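Local coordinates for Lmo0325 protein (PDB 4RYK), which probably binds DNA through an N-terminal helix-turn-helix domain, as expected of an Rgg-type transcriptional regulator, at residues 33-36 with 37-40; 157-161 with 162-166; 246-249 with 250-254. All coordinates share one frame; numbering follows the deposited sequence.

Contact 1 (33-36 with 37-40); sequences ISRS and YAIG. With GLC (alpha-D-glucopyranose), chain B.
S34 and Y37 meet in a local N-capping contact at the start of helix 35-42, within the helix-turn-helix. By its position after helix 25-29, helix 35-42 is probably the recognition helix of this XRE-type fold. S34 occupies the N-cap: its OG, turned back between its own N and carbonyl carbon (chi1 66°), accepts a weak, 3.3 Å bond from Y37 N. The S34 carbonyl does firmer work, since its O receives A38 N at 2.8 Å, and I39 N to R35 O continues the helical ladder. Beneath the cap, I33 reaches under the first turn, where its CD1 lies 3.6 Å from A38 CA. R35 CG stands anti to the backbone N (chi1 174°) and the chain bends twice further out, which curls NH1 back to 3.6 Å from A38 CB, with I39 CG1 at the guanidinium edge. R35 and A38 also rest on Y29 of helix 25-29, and the ring of Y37 stacks with H46. A bound glucose, hydrogen-bonded to G31 N, lies near the cap, its O5 3.6 Å from S34 N, while fructose touches S34. The methyl CD1 of I33 meets the Y37 ring in its plane, at the edge, 3.8 Å from CD2.

Contact 2 (157-161 with 162-166); sequences QTWTL and EEVRI
T160 and E163 are joined by a short bond in which T160 N gives its hydrogen to E163 OE1 at 2.8 Å, meeting the oxygen nearly along its C-O axis. T160 OG1 stands 3.0 Å from the same carboxylate oxygen. E163 also presses on W159: its CB sits over one face of the indole, 3.7 Å from the centroid of the five-membered ring, in a CH-pi contact, and the carboxylate plane is turned 66° from the ring. With CG beside the backbone N (chi1 -73°) and a bend at the next torsion, the E163 chain folds back past the ring to the T160 amide.

This is the N-terminus of helix 161-170, with T160 as N-cap and E163 three residues on. The bond from T160 N to the glutamate forms one half of a capping box; the threonine hydroxyl does not complete the other half but meets water 1, which accepts from E162 N at 2.9 Å. T160 O takes weak bonds from E163 N and V164 N, and R165 N reaches L161 O in the regular helical pattern. L161 and V164 lie side by side, CD2 4.2 Å from CG2, and pack on L202 and F203 of helix 197-216.

Further out, E163 OE2 bonds Y152 OH, while K21 of the second subunit forms a salt bridge to E163 OE1 and a hydrogen bond to T160 OG1; L161 N bonds E66 OE2 of that subunit. E162 points its carboxylate elsewhere, to W83 and R116, and F167 meets W159 edge-to-face.

Contact 3 (246-249 with 250-254); sequences RIVA and NYYQG
V248 and Y252 lie one turn apart on helix 243-259, their side chains next to each other and pointing the same way. From CB outward, Y252 follows the V248 residue step by step. CB and CG both pass 3.9 Å from V248 O, the carbonyl that also receives Y252 N. CG lies beside the backbone N (chi1 -70°), a setting that swings the ring back over the preceding turn and brings CD2 to 3.4 Å from V248 O, an oxygen that stands oblique to the ring. CE2 then meets the methyl CG1 of V248 at 3.5 Å. At the tip, the hydroxyl leaves this helix and bonds D212 OD2 on helix 197-216, whose T211 and I215 also touch the Y252 side chain. Across one ring face, Y251 brings its CD1 over the rim, 3.8 Å above the plane; Y251 itself meets Y289 edge-to-face.

The helix lies within the all-helical C-terminal domain of the Rgg family, related to TPR-type folds, with helices 197-216, 220-235, 263-279 and 283-300 packed round it. Away from the tyrosines, N250 and R246 turn to the second subunit. R246 O accepts N250 N and a hydrogen from water 2 at 2.8 Å, and the same water donates to N250 OD1. The N250 amide is bonded at both ends beyond the helix, ND2 to E279 O and OD1 to H281 NE2 of the second subunit. R246 gives NE to S234 O and NH1 to L280 O of the second subunit, with Y282 of that subunit in a cation-pi contact. Bonds at both ends of the N250 amide probably fix which way it is flipped, and the buried guanidinium of R246 is matched by acceptors in both chains at the dimer interface.

How the contacts relate
The three contacts are all local, each within or at the start of one helix, but they sit in different surroundings. Contact 1 belongs to the helix-turn-helix, is only partly buried, and lies about 56 Å centre to centre from contact 3, on the opposite side of the chain's centre. Contacts 2 and 3 are buried in the helical C-terminal domain, with centres about 25 Å apart, and helix 197-216 packs against both. Contacts 1 and 2 are helix starts, one capped by serine with a sugar nearby, the other with threonine at the N-cap and its amide held by a buried glutamate; contact 3 is mid-helix. Both buried contacts reach the second subunit, contact 2 largely through its lysine and glutamate, contact 3 through amide and arginine bonds.

Contact 1 (33-36 with 37-40)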
loop_
_atom_site.group_PDB
_atom_site.type_symbol
_atom_site.label_atom_id
_atom_site.label_comp_id
_atom_site.label_asym_id
_atom_site.label_seq_id
_atom_site.Cartn_x
_atom_site.Cartn_y
_atom_site.Cartn_z
ATOM N N ILE A 33 19.027 -4.039 -24.965
ATOM C CA ILE A 33 19.428 -5.288 -25.587
ATOM C C ILE A 33 19.181 -5.212 -27.086
ATOM O O ILE A 33 18.383 -4.409 -27.562
ATOM C CB ILE A 33 18.617 -6.470 -25.065
ATOM C CG1 ILE A 33 17.088 -6.185 -25.174
ATOM C CG2 ILE A 33 19.029 -6.776 -23.642
ATOM C CD1 ILE A 33 16.198 -7.370 -24.868
ATOM N N SER A 34 19.815 -6.113 -27.804
ATOM C CA SER A 34 19.788 -6.086 -29.230
ATOM C C SER A 34 18.463 -6.565 -29.751
ATOM O O SER A 34 17.650 -7.194 -29.047
ATOM C CB SER A 34 20.857 -7.005 -29.775
ATOM O OG SER A 34 20.515 -8.325 -29.425
ATOM N N ARG A 35 18.294 -6.276 -31.018
ATOM C CA ARG A 35 17.101 -6.589 -31.718
ATOM C C ARG A 35 16.704 -8.032 -31.537
ATOM O O ARG A 35 15.611 -8.325 -31.098
ATOM C CB ARG A 35 17.291 -6.264 -33.206
ATOM C CG ARG A 35 16.140 -6.692 -34.128
ATOM C CD ARG A 35 14.886 -5.805 -34.044
ATOM N NE ARG A 35 14.879 -4.912 -32.869
ATOM C CZ ARG A 35 14.239 -5.127 -31.709
ATOM N NH1 ARG A 35 13.492 -6.233 -31.525
ATOM N NH2 ARG A 35 14.366 -4.219 -30.714
ATOM N N SER A 36 17.587 -8.947 -31.863
ATOM C CA SER A 36 17.187 -10.339 -31.851
ATOM C C SER A 36 17.071 -10.872 -30.446
ATOM O O SER A 36 16.294 -11.784 -30.182
ATOM C CB SER A 36 18.166 -11.178 -32.637
ATOM O OG SER A 36 19.460 -10.878 -32.207
ATOM N N TYR A 37 17.834 -10.307 -29.527
ATOM C CA TYR A 37 17.688 -10.723 -28.166
ATOM C C TYR A 37 16.270 -10.342 -27.709
ATOM O O TYR A 37 15.579 -11.148 -27.089
ATOM C CB TYR A 37 18.777 -10.143 -27.265
ATOM C CG TYR A 37 18.875 -10.947 -26.009
ATOM C CD1 TYR A 37 19.656 -12.120 -25.938
ATOM C CD2 TYR A 37 18.127 -10.594 -24.901
ATOM C CE1 TYR A 37 19.691 -12.891 -24.763
ATOM C CE2 TYR A 37 18.156 -11.346 -23.741
ATOM C CZ TYR A 37 18.934 -12.481 -23.674
ATOM O OH TYR A 37 18.899 -13.145 -22.475
ATOM N N ALA A 38 15.823 -9.148 -28.096
ATOM C CA ALA A 38 14.494 -8.669 -27.731
ATOM C C ALA A 38 13.374 -9.572 -28.311
ATOM O O ALA A 38 12.399 -9.896 -27.632
ATOM C CB ALA A 38 14.325 -7.223 -28.210
ATOM N N ILE A 39 13.546 -9.969 -29.555
ATOM C CA ILE A 39 12.632 -10.896 -30.210
ATOM C C ILE A 39 12.553 -12.200 -29.449
ATOM O O ILE A 39 11.472 -12.681 -29.165
ATOM C CB ILE A 39 13.083 -11.174 -31.656
ATOM C CG1 ILE A 39 12.747 -9.946 -32.531
ATOM C CG2 ILE A 39 12.417 -12.435 -32.194
ATOM C CD1 ILE A 39 13.413 -9.908 -33.900
ATOM N N GLY A 40 13.695 -12.773 -29.099
ATOM C CA GLY A 40 13.713 -13.972 -28.277
ATOM C C GLY A 40 13.063 -13.807 -26.917
ATOM O O GLY A 40 12.260 -14.644 -26.507
HETATM C C1 GLC B . 23.542 -4.258 -27.366
HETATM C C2 GLC B . 24.217 -3.759 -26.072
HETATM C C3 GLC B . 23.630 -2.432 -25.638
HETATM C C4 GLC B . 23.572 -1.628 -26.921
HETATM C C5 GLC B . 22.267 -2.149 -27.533
HETATM C C6 GLC B . 21.852 -1.543 -28.868
HETATM O O2 GLC B . 24.070 -4.693 -25.001
HETATM O O3 GLC B . 24.383 -1.796 -24.613
HETATM O O4 GLC B . 23.660 -0.224 -26.645
HETATM O O5 GLC B . 22.314 -3.580 -27.691
HETATM O O6 GLC B . 20.420 -1.487 -28.796
#

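Contact 2 (157-161 with 162-166)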
loop_
_atom_site.group_PDB
_atom_site.type_symbol
_atom_site.label_atom_id
_atom_site.label_comp_id
_atom_site.label_asym_id
_atom_site.label_seq_id
_atom_site.Cartn_x
_atom_site.Cartn_y
_atom_site.Cartn_z
ATOM N N GLN A 157 20.120 -9.068 14.995
ATOM C CA GLN A 157 20.337 -7.663 15.342
ATOM C C GLN A 157 19.459 -6.755 14.530
ATOM O O GLN A 157 19.213 -5.603 14.918
ATOM C CB GLN A 157 21.785 -7.249 15.050
ATOM C CG GLN A 157 22.856 -8.050 15.736
ATOM C CD GLN A 157 22.753 -7.973 17.234
ATOM O OE1 GLN A 157 23.266 -8.852 17.929
ATOM N NE2 GLN A 157 22.073 -6.937 17.753
ATOM N N THR A 158 19.064 -7.235 13.353
ATOM C CA THR A 158 18.228 -6.433 12.457
ATOM C C THR A 158 17.157 -7.367 11.840
ATOM O O THR A 158 17.404 -8.555 11.560
ATOM C CB THR A 158 19.032 -5.719 11.376
ATOM O OG1 THR A 158 19.678 -6.685 10.598
ATOM C CG2 THR A 158 20.115 -4.908 11.950
ATOM N N TRP A 159 15.951 -6.820 11.731
ATOM C CA TRP A 159 14.767 -7.563 11.309
ATOM C C TRP A 159 14.308 -7.055 9.950
ATOM O O TRP A 159 14.426 -5.875 9.669
ATOM C CB TRP A 159 13.680 -7.354 12.310
ATOM C CG TRP A 159 13.802 -8.131 13.580
ATOM C CD1 TRP A 159 14.895 -8.750 14.083
ATOM C CD2 TRP A 159 12.784 -8.269 14.565
ATOM N NE1 TRP A 159 14.612 -9.319 15.322
ATOM C CE2 TRP A 159 13.332 -9.000 15.651
ATOM C CE3 TRP A 159 11.465 -7.857 14.635
ATOM C CZ2 TRP A 159 12.583 -9.361 16.757
ATOM C CZ3 TRP A 159 10.729 -8.178 15.760
ATOM C CH2 TRP A 159 11.295 -8.937 16.809
ATOM N N THR A 160 13.847 -7.955 9.100
ATOM C CA THR A 160 13.012 -7.578 7.987
ATOM C C THR A 160 11.569 -7.825 8.407
ATOM O O THR A 160 11.305 -8.163 9.562
ATOM C CB THR A 160 13.365 -8.398 6.739
ATOM O OG1 THR A 160 12.997 -9.750 6.958
ATOM C CG2 THR A 160 14.877 -8.321 6.470
ATOM N N LEU A 161 10.604 -7.621 7.506
ATOM C CA LEU A 161 9.214 -7.740 7.936
ATOM C C LEU A 161 8.827 -9.157 8.322
ATOM O O LEU A 161 7.901 -9.355 9.105
ATOM C CB LEU A 161 8.268 -7.193 6.891
ATOM C CG LEU A 161 8.483 -5.712 6.650
ATOM C CD1 LEU A 161 7.527 -5.224 5.574
ATOM C CD2 LEU A 161 8.309 -4.855 7.884
ATOM N N GLU A 162 9.527 -10.148 7.796
ATOM C CA GLU A 162 9.301 -11.530 8.213
ATOM C C GLU A 162 9.388 -11.677 9.747
ATOM O O GLU A 162 8.561 -12.321 10.364
ATOM C CB GLU A 162 10.312 -12.450 7.510
ATOM C CG GLU A 162 10.248 -13.914 7.945
ATOM C CD GLU A 162 9.030 -14.614 7.373
ATOM O OE1 GLU A 162 8.348 -14.047 6.477
ATOM O OE2 GLU A 162 8.759 -15.742 7.761
ATOM N N GLU A 163 10.391 -11.076 10.372
ATOM C CA GLU A 163 10.552 -11.226 11.813
ATOM C C GLU A 163 9.516 -10.435 12.555
ATOM O O GLU A 163 9.061 -10.850 13.617
ATOM C CB GLU A 163 11.960 -10.822 12.252
ATOM C CG GLU A 163 13.036 -11.830 11.860
ATOM C CD GLU A 163 13.405 -11.754 10.368
ATOM O OE1 GLU A 163 13.515 -10.640 9.813
ATOM O OE2 GLU A 163 13.579 -12.801 9.720
ATOM N N VAL A 164 9.096 -9.311 11.988
ATOM C CA VAL A 164 7.999 -8.521 12.550
ATOM C C VAL A 164 6.736 -9.384 12.609
ATOM O O VAL A 164 6.037 -9.428 13.615
ATOM C CB VAL A 164 7.696 -7.229 11.733
ATOM C CG1 VAL A 164 6.568 -6.501 12.349
ATOM C CG2 VAL A 164 8.890 -6.301 11.743
ATOM N N ARG A 165 6.463 -10.121 11.544
ATOM C CA ARG A 165 5.300 -11.029 11.552
ATOM C C ARG A 165 5.492 -12.189 12.514
ATOM O O ARG A 165 4.578 -12.577 13.205
ATOM C CB ARG A 165 5.110 -11.581 10.158
ATOM C CG ARG A 165 4.615 -10.533 9.201
ATOM C CD ARG A 165 4.921 -11.018 7.814
ATOM N NE ARG A 165 4.195 -10.170 6.954
ATOM C CZ ARG A 165 4.625 -9.555 5.885
ATOM N NH1 ARG A 165 5.876 -9.714 5.337
ATOM N NH2 ARG A 165 3.692 -8.804 5.314
ATOM N N ILE A 166 6.697 -12.744 12.565
ATOM C CA ILE A 166 6.945 -13.843 13.475
ATOM C C ILE A 166 6.720 -13.380 14.922
ATOM O O ILE A 166 5.995 -14.023 15.697
ATOM C CB ILE A 166 8.349 -14.416 13.275
ATOM C CG1 ILE A 166 8.414 -15.228 11.980
ATOM C CG2 ILE A 166 8.706 -15.305 14.463
ATOM C CD1 ILE A 166 9.818 -15.474 11.480
HETATM O O HOH W 1 10.643 -10.134 5.110
#

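Contact 3 (246-249 with 250-254)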
loop_
_atom_site.group_PDB
_atom_site.type_symbol
_atom_site.label_atom_id
_atom_site.label_comp_id
_atom_site.label_asym_id
_atom_site.label_seq_id
_atom_site.Cartn_x
_atom_site.Cartn_y
_atom_site.Cartn_z
ATOM N N ARG A 246 -5.497 5.483 12.744
ATOM C CA ARG A 246 -5.656 6.681 13.559
ATOM C C ARG A 246 -6.927 6.540 14.398
ATOM O O ARG A 246 -7.017 7.063 15.499
ATOM C CB ARG A 246 -5.707 7.931 12.687
ATOM C CG ARG A 246 -4.434 8.103 11.885
ATOM C CD ARG A 246 -4.414 9.467 11.251
ATOM N NE ARG A 246 -3.302 9.654 10.329
ATOM C CZ ARG A 246 -2.961 10.823 9.810
ATOM N NH1 ARG A 246 -3.650 11.890 10.130
ATOM N NH2 ARG A 246 -1.947 10.928 8.964
ATOM N N ILE A 247 -7.915 5.800 13.891
ATOM C CA ILE A 247 -9.143 5.607 14.642
ATOM C C ILE A 247 -8.809 4.679 15.814
ATOM O O ILE A 247 -9.191 4.925 16.974
ATOM C CB ILE A 247 -10.275 4.984 13.798
ATOM C CG1 ILE A 247 -10.611 5.826 12.565
ATOM C CG2 ILE A 247 -11.547 4.856 14.635
ATOM C CD1 ILE A 247 -11.467 5.042 11.568
ATOM N N VAL A 248 -8.076 3.632 15.489
ATOM C CA VAL A 248 -7.621 2.661 16.499
ATOM C C VAL A 248 -6.861 3.363 17.604
ATOM O O VAL A 248 -7.155 3.146 18.805
ATOM C CB VAL A 248 -6.762 1.564 15.891
ATOM C CG1 VAL A 248 -6.299 0.610 16.987
ATOM C CG2 VAL A 248 -7.524 0.785 14.825
ATOM N N ALA A 249 -5.909 4.216 17.213
ATOM C CA ALA A 249 -5.146 5.029 18.193
ATOM C C ALA A 249 -6.049 5.921 19.054
ATOM O O ALA A 249 -5.845 6.037 20.266
ATOM C CB ALA A 249 -4.108 5.880 17.490
ATOM N N ASN A 250 -7.070 6.522 18.442
ATOM C CA ASN A 250 -8.018 7.317 19.212
ATOM C C ASN A 250 -8.770 6.463 20.224
ATOM O O ASN A 250 -8.969 6.911 21.364
ATOM C CB ASN A 250 -9.040 8.060 18.341
ATOM C CG ASN A 250 -8.461 9.299 17.646
ATOM O OD1 ASN A 250 -7.389 9.795 17.989
ATOM N ND2 ASN A 250 -9.203 9.815 16.672
ATOM N N TYR A 251 -9.201 5.258 19.812
ATOM C CA TYR A 251 -9.831 4.332 20.725
ATOM C C TYR A 251 -8.931 4.027 21.954
ATOM O O TYR A 251 -9.339 4.174 23.104
ATOM C CB TYR A 251 -10.221 3.016 20.036
ATOM C CG TYR A 251 -10.804 2.084 21.064
ATOM C CD1 TYR A 251 -9.992 1.226 21.785
ATOM C CD2 TYR A 251 -12.166 2.115 21.357
ATOM C CE1 TYR A 251 -10.516 0.409 22.789
ATOM C CE2 TYR A 251 -12.707 1.322 22.339
ATOM C CZ TYR A 251 -11.885 0.468 23.070
ATOM O OH TYR A 251 -12.459 -0.314 24.047
ATOM N N TYR A 252 -7.712 3.583 21.709
ATOM C CA TYR A 252 -6.819 3.240 22.829
ATOM C C TYR A 252 -6.403 4.430 23.724
ATOM O O TYR A 252 -6.211 4.253 24.928
ATOM C CB TYR A 252 -5.604 2.423 22.339
ATOM C CG TYR A 252 -5.996 1.025 21.910
ATOM C CD1 TYR A 252 -6.541 0.123 22.824
ATOM C CD2 TYR A 252 -5.816 0.592 20.615
ATOM C CE1 TYR A 252 -6.906 -1.159 22.447
ATOM C CE2 TYR A 252 -6.191 -0.694 20.214
ATOM C CZ TYR A 252 -6.752 -1.548 21.119
ATOM O OH TYR A 252 -7.122 -2.814 20.739
ATOM N N GLN A 253 -6.321 5.633 23.170
ATOM C CA GLN A 253 -6.001 6.834 23.950
ATOM C C GLN A 253 -7.175 7.060 24.912
ATOM O O GLN A 253 -6.994 7.407 26.100
ATOM C CB GLN A 253 -5.773 8.042 23.042
ATOM C CG GLN A 253 -5.468 9.352 23.762
ATOM C CD GLN A 253 -4.249 9.250 24.680
ATOM O OE1 GLN A 253 -3.152 9.540 24.250
ATOM N NE2 GLN A 253 -4.433 8.773 25.921
ATOM N N GLY A 254 -8.377 6.770 24.414
ATOM C CA GLY A 254 -9.575 6.855 25.230
ATOM C C GLY A 254 -9.507 5.917 26.417
ATOM O O GLY A 254 -9.733 6.316 27.544
HETATM O O HOH W 2 -5.113 8.947 16.230
#